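Local coordinates for GDSL-like protein (Roseburia intestinalis L1-82, PDB 6HFZ) that removes acetyl groups from acetylated mannans as a two-domain carbohydrate esterase of the SGNH (GDSL-like) hydrolase group, at residues 156-164 / 223-231; 291-302 / 354-365. All coordinates share one frame; numbering follows the deposited sequence.

Contact 1 (156-164 / 223-231)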
loop_
_atom_site.group_PDB
_atom_site.type_symbol
_atom_site.label_atom_id
_atom_site.label_comp_id
_atom_site.label_asym_id
_atom_site.label_seq_id
_atom_site.Cartn_x
_atom_site.Cartn_y
_atom_site.Cartn_z
ATOM N N GLY A 156 -14.122 1.971 -4.247
ATOM C CA GLY A 156 -14.986 2.808 -5.068
ATOM C C GLY A 156 -15.925 3.671 -4.236
ATOM O O GLY A 156 -16.299 4.776 -4.677
ATOM N N ARG A 157 -16.363 3.159 -3.091
ATOM C CA ARG A 157 -17.205 3.932 -2.167
ATOM C C ARG A 157 -16.430 5.142 -1.678
ATOM O O ARG A 157 -17.011 6.238 -1.514
ATOM C CB ARG A 157 -17.671 3.105 -0.976
ATOM C CG ARG A 157 -18.657 2.018 -1.362
ATOM C CD ARG A 157 -18.909 1.055 -0.212
ATOM N NE ARG A 157 -20.052 0.190 -0.488
ATOM C CZ ARG A 157 -20.267 -1.003 0.070
ATOM N NH1 ARG A 157 -19.531 -1.410 1.091
ATOM N NH2 ARG A 157 -21.196 -1.804 -0.434
ATOM N N ILE A 158 -15.125 4.959 -1.450
ATOM C CA ILE A 158 -14.249 6.077 -1.074
ATOM C C ILE A 158 -14.031 7.015 -2.258
ATOM O O ILE A 158 -14.046 8.244 -2.079
ATOM C CB ILE A 158 -12.911 5.570 -0.487
ATOM C CG1 ILE A 158 -13.155 4.706 0.747
ATOM C CG2 ILE A 158 -11.956 6.724 -0.219
ATOM C CD1 ILE A 158 -14.121 5.304 1.786
ATOM N N ALA A 159 -13.825 6.465 -3.460
ATOM C CA ALA A 159 -13.693 7.271 -4.646
ATOM C C ALA A 159 -14.886 8.231 -4.795
ATOM O O ALA A 159 -14.669 9.411 -5.079
ATOM C CB ALA A 159 -13.572 6.402 -5.869
ATOM N N ARG A 160 -16.105 7.726 -4.615
ATOM C CA ARG A 160 -17.317 8.530 -4.894
ATOM C C ARG A 160 -17.495 9.532 -3.737
ATOM O O ARG A 160 -17.877 10.712 -3.974
ATOM C CB ARG A 160 -18.510 7.586 -5.101
ATOM C CG ARG A 160 -18.503 6.867 -6.445
ATOM C CD ARG A 160 -19.749 6.037 -6.698
ATOM N NE ARG A 160 -19.976 5.035 -5.688
ATOM C CZ ARG A 160 -19.480 3.804 -5.728
ATOM N NH1 ARG A 160 -18.664 3.420 -6.709
ATOM N NH2 ARG A 160 -19.880 2.960 -4.806
ATOM N N HIS A 161 -17.152 9.098 -2.516
ATOM C CA HIS A 161 -17.295 9.956 -1.300
ATOM C C HIS A 161 -16.451 11.233 -1.463
ATOM O O HIS A 161 -16.903 12.328 -1.081
ATOM C CB HIS A 161 -16.949 9.230 -0.002
ATOM C CG HIS A 161 -17.405 9.961 1.230
ATOM N ND1 HIS A 161 -18.738 10.106 1.525
ATOM C CD2 HIS A 161 -16.717 10.590 2.218
ATOM C CE1 HIS A 161 -18.869 10.805 2.646
ATOM N NE2 HIS A 161 -17.640 11.093 3.113
ATOM N N TYR A 162 -15.252 11.118 -2.041
ATOM C CA TYR A 162 -14.289 12.278 -2.128
ATOM C C TYR A 162 -14.275 12.879 -3.525
ATOM O O TYR A 162 -13.466 13.772 -3.753
ATOM C CB TYR A 162 -12.885 11.875 -1.657
ATOM C CG TYR A 162 -12.910 11.555 -0.189
ATOM C CD1 TYR A 162 -12.904 12.592 0.723
ATOM C CD2 TYR A 162 -13.058 10.262 0.293
ATOM C CE1 TYR A 162 -13.007 12.363 2.083
ATOM C CE2 TYR A 162 -13.133 10.019 1.659
ATOM C CZ TYR A 162 -13.117 11.079 2.556
ATOM O OH TYR A 162 -13.255 10.874 3.909
ATOM N N ASN A 163 -15.106 12.360 -4.454
ATOM C CA ASN A 163 -15.134 12.827 -5.850
ATOM C C ASN A 163 -13.764 12.664 -6.510
ATOM O O ASN A 163 -13.270 13.583 -7.202
ATOM C CB ASN A 163 -15.683 14.253 -5.899
ATOM C CG ASN A 163 -17.175 14.264 -5.639
ATOM O OD1 ASN A 163 -17.942 13.776 -6.461
ATOM N ND2 ASN A 163 -17.607 14.781 -4.501
ATOM N N LEU A 164 -13.153 11.476 -6.329
ATOM C CA LEU A 164 -11.870 11.195 -6.930
ATOM C C LEU A 164 -12.018 10.428 -8.220
ATOM O O LEU A 164 -12.815 9.499 -8.310
ATOM C CB LEU A 164 -10.980 10.403 -5.972
ATOM C CG LEU A 164 -10.618 11.105 -4.669
ATOM C CD1 LEU A 164 -9.811 10.170 -3.772
ATOM C CD2 LEU A 164 -9.843 12.357 -4.941
ATOM N N GLU A 223 -13.249 22.904 -6.357
ATOM C CA GLU A 223 -13.156 21.595 -5.752
ATOM C C GLU A 223 -14.343 21.408 -4.811
ATOM O O GLU A 223 -14.805 22.368 -4.199
ATOM C CB GLU A 223 -11.798 21.573 -5.055
ATOM C CG GLU A 223 -11.533 20.364 -4.208
ATOM C CD GLU A 223 -10.042 20.124 -4.079
ATOM O OE1 GLU A 223 -9.481 20.460 -3.004
ATOM O OE2 GLU A 223 -9.447 19.625 -5.074
ATOM N N PRO A 224 -14.899 20.188 -4.624
ATOM C CA PRO A 224 -15.992 20.028 -3.678
ATOM C C PRO A 224 -15.548 20.345 -2.240
ATOM O O PRO A 224 -14.333 20.275 -1.877
ATOM C CB PRO A 224 -16.436 18.567 -3.821
ATOM C CG PRO A 224 -15.815 18.096 -5.116
ATOM C CD PRO A 224 -14.548 18.911 -5.279
ATOM N N ASP A 225 -16.528 20.661 -1.399
ATOM C CA ASP A 225 -16.279 20.775 0.015
ATOM C C ASP A 225 -15.755 19.428 0.530
ATOM O O ASP A 225 -16.242 18.337 0.155
ATOM C CB ASP A 225 -17.526 21.166 0.793
ATOM C CG ASP A 225 -18.024 22.569 0.462
ATOM O OD1 ASP A 225 -17.191 23.431 0.100
ATOM O OD2 ASP A 225 -19.233 22.782 0.562
ATOM N N TYR A 226 -14.763 19.525 1.412
ATOM C CA TYR A 226 -14.125 18.320 1.965
ATOM C C TYR A 226 -15.058 17.709 2.981
ATOM O O TYR A 226 -15.340 18.332 4.019
ATOM C CB TYR A 226 -12.785 18.672 2.596
ATOM C CG TYR A 226 -12.021 17.492 3.133
ATOM C CD1 TYR A 226 -11.642 16.453 2.293
ATOM C CD2 TYR A 226 -11.584 17.460 4.447
ATOM C CE1 TYR A 226 -10.887 15.389 2.761
ATOM C CE2 TYR A 226 -10.836 16.401 4.928
ATOM C CZ TYR A 226 -10.506 15.348 4.090
ATOM O OH TYR A 226 -9.733 14.318 4.542
ATOM N N PRO A 227 -15.563 16.479 2.740
ATOM C CA PRO A 227 -16.605 15.943 3.598
ATOM C C PRO A 227 -16.092 15.253 4.870
ATOM O O PRO A 227 -14.904 14.831 4.923
ATOM C CB PRO A 227 -17.282 14.948 2.658
ATOM C CG PRO A 227 -16.147 14.394 1.831
ATOM C CD PRO A 227 -15.267 15.602 1.579
ATOM N N ALA A 228 -17.004 15.091 5.846
ATOM C CA ALA A 228 -16.820 14.230 7.003
ATOM C C ALA A 228 -16.566 12.803 6.525
ATOM O O ALA A 228 -17.103 12.416 5.483
ATOM C CB ALA A 228 -18.051 14.270 7.883
ATOM N N PRO A 229 -15.780 11.977 7.250
ATOM C CA PRO A 229 -15.504 10.611 6.785
ATOM C C PRO A 229 -16.747 9.721 6.696
ATOM O O PRO A 229 -17.728 9.932 7.374
ATOM C CB PRO A 229 -14.497 10.032 7.786
ATOM C CG PRO A 229 -14.489 11.008 8.969
ATOM C CD PRO A 229 -15.079 12.315 8.493
ATOM N N LEU A 230 -16.703 8.767 5.770
ATOM C CA LEU A 230 -17.736 7.797 5.570
ATOM C C LEU A 230 -17.655 6.680 6.626
ATOM O O LEU A 230 -18.663 6.245 7.151
ATOM C CB LEU A 230 -17.551 7.263 4.140
ATOM C CG LEU A 230 -18.639 6.329 3.644
ATOM C CD1 LEU A 230 -19.978 7.070 3.643
ATOM C CD2 LEU A 230 -18.297 5.818 2.254
ATOM N N THR A 231 -16.442 6.223 6.966
ATOM C CA THR A 231 -16.213 5.226 7.995
ATOM C C THR A 231 -15.868 5.905 9.322
ATOM O O THR A 231 -15.812 7.133 9.402
ATOM C CB THR A 231 -15.113 4.235 7.561
ATOM O OG1 THR A 231 -13.849 4.885 7.727
ATOM C CG2 THR A 231 -15.282 3.832 6.108
#
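The ring of His161 projects from the last turn of helix 152-161 into the bend made by Pro227, Ala228, Pro229 and Leu230. Its NE2 donates to Ala228 O at 2.8 Å. The N-H to O angle is 178°, and the oxygen lies in the plane of the ring. Leu230 CB sits over one face of the imidazole, 3.8 Å from its centroid, a CH-pi contact. The imidazole reaches this bend because CG stands opposite the backbone N (chi1 -166°). With an alanine here, Ala228 O would probably lose its imidazole donor and a gap would open beneath Leu230 CB. Pro227 fills the hollow between two neighbouring residues: its CG lies 3.6 Å from His161 O and 3.7 Å from Tyr162 CE1. The helix belongs to the GDSL-like hydrolase domain and ends in a Schellman motif, with Asn163 at positive phi. The loop that follows helix 196-215 runs across this end on its way to strand 237-241. Tyr162 lies deeper, its CE1 3.8 Å from Tyr226 CE1, with the two rings oblique at 38°. Tyr162 OH passes by Pro229 CA and is hydrogen-bonded to Glu122 and Arg126 of helix 115-129. At one end of the contact Leu230 CD2 meets Ile158 CD1 at 4.2 Å. At the other, Pro224 CG rests against Asn163 ND2 at 3.8 Å.

Contact 2 (291-302 / 354-365)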
loop_
_atom_site.group_PDB
_atom_site.type_symbol
_atom_site.label_atom_id
_atom_site.label_comp_id
_atom_site.label_asym_id
_atom_site.label_seq_id
_atom_site.Cartn_x
_atom_site.Cartn_y
_atom_site.Cartn_z
ATOM N N VAL A 291 0.684 -5.145 14.130
ATOM C CA VAL A 291 2.105 -5.514 14.213
ATOM C C VAL A 291 2.594 -5.998 12.851
ATOM O O VAL A 291 1.902 -6.751 12.149
ATOM C CB VAL A 291 2.296 -6.583 15.296
ATOM C CG1 VAL A 291 1.495 -7.846 14.994
ATOM C CG2 VAL A 291 3.755 -6.963 15.478
ATOM N N GLN A 292 3.812 -5.560 12.486
ATOM C CA GLN A 292 4.445 -5.989 11.268
ATOM C C GLN A 292 5.635 -6.901 11.590
ATOM O O GLN A 292 6.425 -6.575 12.461
ATOM C CB GLN A 292 4.981 -4.793 10.491
ATOM C CG GLN A 292 3.930 -3.958 9.783
ATOM C CD GLN A 292 4.666 -2.943 8.931
ATOM O OE1 GLN A 292 5.375 -2.083 9.470
ATOM N NE2 GLN A 292 4.555 -3.082 7.615
ATOM N N TYR A 293 5.787 -7.998 10.843
ATOM C CA TYR A 293 6.842 -8.972 11.094
ATOM C C TYR A 293 7.083 -9.819 9.846
ATOM O O TYR A 293 6.216 -9.889 8.970
ATOM C CB TYR A 293 6.496 -9.913 12.270
ATOM C CG TYR A 293 5.228 -10.741 12.097
ATOM C CD1 TYR A 293 3.957 -10.186 12.273
ATOM C CD2 TYR A 293 5.289 -12.093 11.783
ATOM C CE1 TYR A 293 2.794 -10.950 12.141
ATOM C CE2 TYR A 293 4.135 -12.860 11.624
ATOM C CZ TYR A 293 2.886 -12.289 11.798
ATOM O OH TYR A 293 1.746 -13.060 11.699
ATOM N N ARG A 294 8.243 -10.491 9.803
ATOM C CA ARG A 294 8.559 -11.287 8.648
ATOM C C ARG A 294 7.903 -12.670 8.735
ATOM O O ARG A 294 7.984 -13.355 9.758
ATOM C CB ARG A 294 10.072 -11.473 8.502
ATOM C CG ARG A 294 10.490 -12.394 7.355
ATOM C CD ARG A 294 12.000 -12.272 7.143
ATOM N NE ARG A 294 12.817 -12.634 8.298
ATOM C CZ ARG A 294 14.014 -12.134 8.563
ATOM N NH1 ARG A 294 14.551 -11.216 7.764
ATOM N NH2 ARG A 294 14.656 -12.465 9.675
ATOM N N LYS A 295 7.335 -13.111 7.601
ATOM C CA LYS A 295 7.013 -14.490 7.350
ATOM C C LYS A 295 8.006 -14.982 6.281
ATOM O O LYS A 295 8.054 -14.457 5.164
ATOM C CB LYS A 295 5.554 -14.641 6.906
ATOM C CG LYS A 295 4.525 -14.600 8.020
ATOM C CD LYS A 295 3.132 -14.896 7.565
ATOM C CE LYS A 295 2.162 -14.906 8.723
ATOM N NZ LYS A 295 0.751 -14.771 8.280
ATOM N N SER A 296 8.828 -15.961 6.672
ATOM C CA SER A 296 10.023 -16.379 5.971
ATOM C C SER A 296 9.739 -17.636 5.142
ATOM O O SER A 296 9.112 -18.566 5.603
ATOM C CB SER A 296 11.156 -16.609 6.958
ATOM O OG SER A 296 12.252 -17.252 6.305
ATOM N N VAL A 297 10.195 -17.659 3.894
ATOM C CA VAL A 297 10.140 -18.891 3.110
ATOM C C VAL A 297 11.381 -19.748 3.373
ATOM O O VAL A 297 11.460 -20.899 2.877
ATOM C CB VAL A 297 10.001 -18.601 1.610
ATOM C CG1 VAL A 297 8.592 -18.063 1.311
ATOM C CG2 VAL A 297 11.096 -17.669 1.111
ATOM N N LYS A 298 12.355 -19.183 4.080
ATOM C CA LYS A 298 13.521 -19.933 4.569
ATOM C C LYS A 298 13.148 -20.534 5.920
ATOM O O LYS A 298 12.959 -19.783 6.870
ATOM C CB LYS A 298 14.732 -19.009 4.693
ATOM C CG LYS A 298 15.314 -18.549 3.366
ATOM C CD LYS A 298 16.573 -17.732 3.522
ATOM C CE LYS A 298 16.744 -16.708 2.415
ATOM N NZ LYS A 298 18.149 -16.243 2.323
ATOM N N LEU A 299 12.998 -21.870 5.963
ATOM C CA LEU A 299 12.385 -22.594 7.050
ATOM C C LEU A 299 13.424 -23.491 7.731
ATOM O O LEU A 299 14.399 -23.904 7.089
ATOM C CB LEU A 299 11.285 -23.492 6.474
ATOM C CG LEU A 299 10.034 -22.834 5.879
ATOM C CD1 LEU A 299 8.988 -23.906 5.593
ATOM C CD2 LEU A 299 9.465 -21.767 6.809
ATOM N N PRO A 300 13.208 -23.841 9.003
ATOM C CA PRO A 300 12.164 -23.312 9.857
ATOM C C PRO A 300 12.554 -21.943 10.434
ATOM O O PRO A 300 13.678 -21.486 10.277
ATOM C CB PRO A 300 11.995 -24.359 10.967
ATOM C CG PRO A 300 13.357 -24.985 11.113
ATOM C CD PRO A 300 14.122 -24.644 9.846
ATOM N N ALA A 301 11.586 -21.305 11.105
ATOM C CA ALA A 301 11.746 -20.006 11.735
ATOM C C ALA A 301 10.985 -19.982 13.065
ATOM O O ALA A 301 10.173 -20.871 13.357
ATOM C CB ALA A 301 11.244 -18.938 10.797
ATOM N N PRO A 302 11.266 -18.996 13.932
ATOM C CA PRO A 302 10.644 -18.913 15.244
ATOM C C PRO A 302 9.176 -18.502 15.189
ATOM O O PRO A 302 8.677 -18.061 14.131
ATOM C CB PRO A 302 11.405 -17.796 15.953
ATOM C CG PRO A 302 12.705 -17.733 15.237
ATOM C CD PRO A 302 12.317 -17.982 13.797
ATOM N N HIS A 354 13.827 -23.398 16.967
ATOM C CA HIS A 354 14.293 -24.640 16.452
ATOM C C HIS A 354 15.808 -24.571 16.315
ATOM O O HIS A 354 16.351 -23.533 15.942
ATOM C CB HIS A 354 13.626 -24.997 15.111
ATOM C CG HIS A 354 12.150 -24.793 15.102
ATOM N ND1 HIS A 354 11.586 -23.560 14.838
ATOM C CD2 HIS A 354 11.129 -25.647 15.327
ATOM C CE1 HIS A 354 10.271 -23.674 14.870
ATOM N NE2 HIS A 354 9.967 -24.940 15.168
ATOM N N GLU A 355 16.473 -25.699 16.619
ATOM C CA GLU A 355 17.931 -25.746 16.602
ATOM C C GLU A 355 18.434 -25.282 15.227
ATOM O O GLU A 355 19.429 -24.551 15.119
ATOM C CB GLU A 355 18.400 -27.164 16.947
ATOM C CG GLU A 355 19.511 -27.193 17.980
ATOM C CD GLU A 355 20.770 -26.433 17.595
ATOM O OE1 GLU A 355 21.354 -25.787 18.491
ATOM O OE2 GLU A 355 21.165 -26.490 16.405
ATOM N N ASN A 356 17.699 -25.679 14.186
ATOM C CA ASN A 356 18.066 -25.443 12.793
ATOM C C ASN A 356 17.334 -24.217 12.198
ATOM O O ASN A 356 17.099 -24.183 11.000
ATOM C CB ASN A 356 17.779 -26.698 11.957
ATOM C CG ASN A 356 16.333 -27.161 11.986
ATOM O OD1 ASN A 356 15.632 -27.008 12.991
ATOM N ND2 ASN A 356 15.883 -27.756 10.889
ATOM N N ASP A 357 16.951 -23.218 13.002
ATOM C CA ASP A 357 16.208 -22.055 12.450
ATOM C C ASP A 357 17.076 -21.374 11.383
ATOM O O ASP A 357 18.243 -21.104 11.627
ATOM C CB ASP A 357 15.805 -21.062 13.549
ATOM C CG ASP A 357 14.474 -21.397 14.210
ATOM O OD1 ASP A 357 13.647 -22.098 13.580
ATOM O OD2 ASP A 357 14.271 -20.984 15.353
ATOM N N ALA A 358 16.491 -21.119 10.204
ATOM C CA ALA A 358 17.225 -20.537 9.027
ATOM C C ALA A 358 17.461 -19.036 9.223
ATOM O O ALA A 358 18.412 -18.429 8.697
ATOM C CB ALA A 358 16.425 -20.803 7.770
ATOM N N VAL A 359 16.532 -18.412 9.950
ATOM C CA VAL A 359 16.524 -16.983 10.163
ATOM C C VAL A 359 16.007 -16.711 11.574
ATOM O O VAL A 359 15.237 -17.485 12.147
ATOM C CB VAL A 359 15.610 -16.248 9.153
ATOM C CG1 VAL A 359 16.083 -16.377 7.712
ATOM C CG2 VAL A 359 14.155 -16.672 9.281
ATOM N N PRO A 360 16.370 -15.556 12.133
ATOM C CA PRO A 360 15.769 -15.080 13.372
ATOM C C PRO A 360 14.366 -14.534 13.073
ATOM O O PRO A 360 13.997 -14.343 11.912
ATOM C CB PRO A 360 16.669 -13.935 13.809
ATOM C CG PRO A 360 17.234 -13.414 12.510
ATOM C CD PRO A 360 17.371 -14.619 11.605
ATOM N N PHE A 361 13.588 -14.313 14.138
ATOM C CA PHE A 361 12.327 -13.593 14.015
ATOM C C PHE A 361 12.660 -12.114 13.734
ATOM O O PHE A 361 13.548 -11.579 14.357
ATOM C CB PHE A 361 11.518 -13.780 15.300
ATOM C CG PHE A 361 10.103 -13.287 15.198
ATOM C CD1 PHE A 361 9.807 -11.940 15.360
ATOM C CD2 PHE A 361 9.074 -14.170 14.888
ATOM C CE1 PHE A 361 8.491 -11.494 15.240
ATOM C CE2 PHE A 361 7.782 -13.701 14.677
ATOM C CZ PHE A 361 7.489 -12.373 14.899
ATOM N N TYR A 362 11.961 -11.470 12.780
ATOM C CA TYR A 362 12.147 -10.018 12.508
ATOM C C TYR A 362 10.842 -9.281 12.853
ATOM O O TYR A 362 9.854 -9.401 12.139
ATOM C CB TYR A 362 12.582 -9.752 11.052
ATOM C CG TYR A 362 13.243 -8.391 10.909
ATOM C CD1 TYR A 362 12.510 -7.229 11.024
ATOM C CD2 TYR A 362 14.621 -8.274 10.716
ATOM C CE1 TYR A 362 13.126 -5.981 10.975
ATOM C CE2 TYR A 362 15.247 -7.041 10.596
ATOM C CZ TYR A 362 14.500 -5.892 10.761
ATOM O OH TYR A 362 15.126 -4.675 10.714
ATOM N N LEU A 363 10.885 -8.475 13.910
ATOM C CA LEU A 363 9.795 -7.571 14.294
ATOM C C LEU A 363 10.048 -6.211 13.626
ATOM O O LEU A 363 11.003 -5.499 13.935
ATOM C CB LEU A 363 9.763 -7.490 15.826
ATOM C CG LEU A 363 8.701 -6.575 16.415
ATOM C CD1 LEU A 363 7.276 -7.043 16.058
ATOM C CD2 LEU A 363 8.843 -6.483 17.928
ATOM N N VAL A 364 9.209 -5.861 12.633
ATOM C CA VAL A 364 9.450 -4.678 11.845
ATOM C C VAL A 364 8.902 -3.438 12.577
ATOM O O VAL A 364 9.560 -2.405 12.687
ATOM C CB VAL A 364 8.853 -4.811 10.434
ATOM C CG1 VAL A 364 8.967 -3.495 9.650
ATOM C CG2 VAL A 364 9.449 -6.003 9.677
ATOM N N SER A 365 7.667 -3.489 13.094
ATOM C CA SER A 365 7.064 -2.340 13.719
ATOM C C SER A 365 5.870 -2.777 14.560
ATOM O O SER A 365 5.306 -3.832 14.306
ATOM C CB SER A 365 6.572 -1.287 12.715
ATOM O OG SER A 365 5.302 -1.660 12.119
HETATM O O HOH W 1 9.772 -12.981 11.781
HETATM O O HOH W 2 11.747 -14.400 10.195
#
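Arg294 lies across Tyr362 and Pro360. Its NH2 donates to Pro360 O at 3.0 Å; the oxygen is in the guanidinium plane, while the donor stands above the carbonyl plane. Tyr362 CB lies over the centre of one guanidinium face. The arginine side chain bends at chi3 (60°), which brings the group to Pro360. One water joins Arg294 NE to Pro360 O, and another joins Arg294 O to Tyr362 N. Phe267 adds a cation-pi contact, and NH2 forms a salt bridge to a bound buffer molecule, probably from the crystallisation liquor.

Along the strands, a classic beta bulge sets Val364 and Ser365 against Gln292. Gln292 O takes Val364 N at 2.9 Å and, weakly, Ser365 N. Gln292 N donates to Ser365 O, and Arg294 N to Tyr362 O. On the side chains, Ser365 OG donates to Gln292 OE1 at 2.7 Å, in the carbonyl plane and on a lone pair. Phe361 CZ meets Tyr293 CB at 3.7 Å, with the two rings nearly parallel but slid apart.

Beyond the strands, Ala358 N donates to Pro300 O at 2.8 Å. Pro300, after a cis peptide bond, lays CB over a face of His354. That ring is held by its ND1 bond to Asp357 OD1 at 2.8 Å, within a type I turn.

Strand 288-295 pairs antiparallel with strand 361-370 on one side and 329-336 on the other, in an antiparallel sheet of the all-beta domain. Leu318 of strand 316-319, in the five-stranded sheet, packs on Val291, Tyr293 and Phe361, an arrangement consistent with a beta sandwich.

In the fold
Contact 1 is a surface contact, and contact 2 is partly buried. They share no helix or strand. Residues 156-164 and 223-231 bring a helix end and a loop together in the SGNH-hydrolase domain, with its mixed sheet and helices. Residues 291-302 and 354-365 join two strands and their loops in the all-beta part. Contact 1 relies on proline and aromatic packing, with one hydrogen bond between its segments. Contact 2 has a few backbone bonds around a bulge, bridging waters and an arginine. The two follow one another along the chain. Contact 1 and contact 2 have centres about 40 Å apart and nearest atoms about 19 Å apart, on opposite sides of the chain's centre.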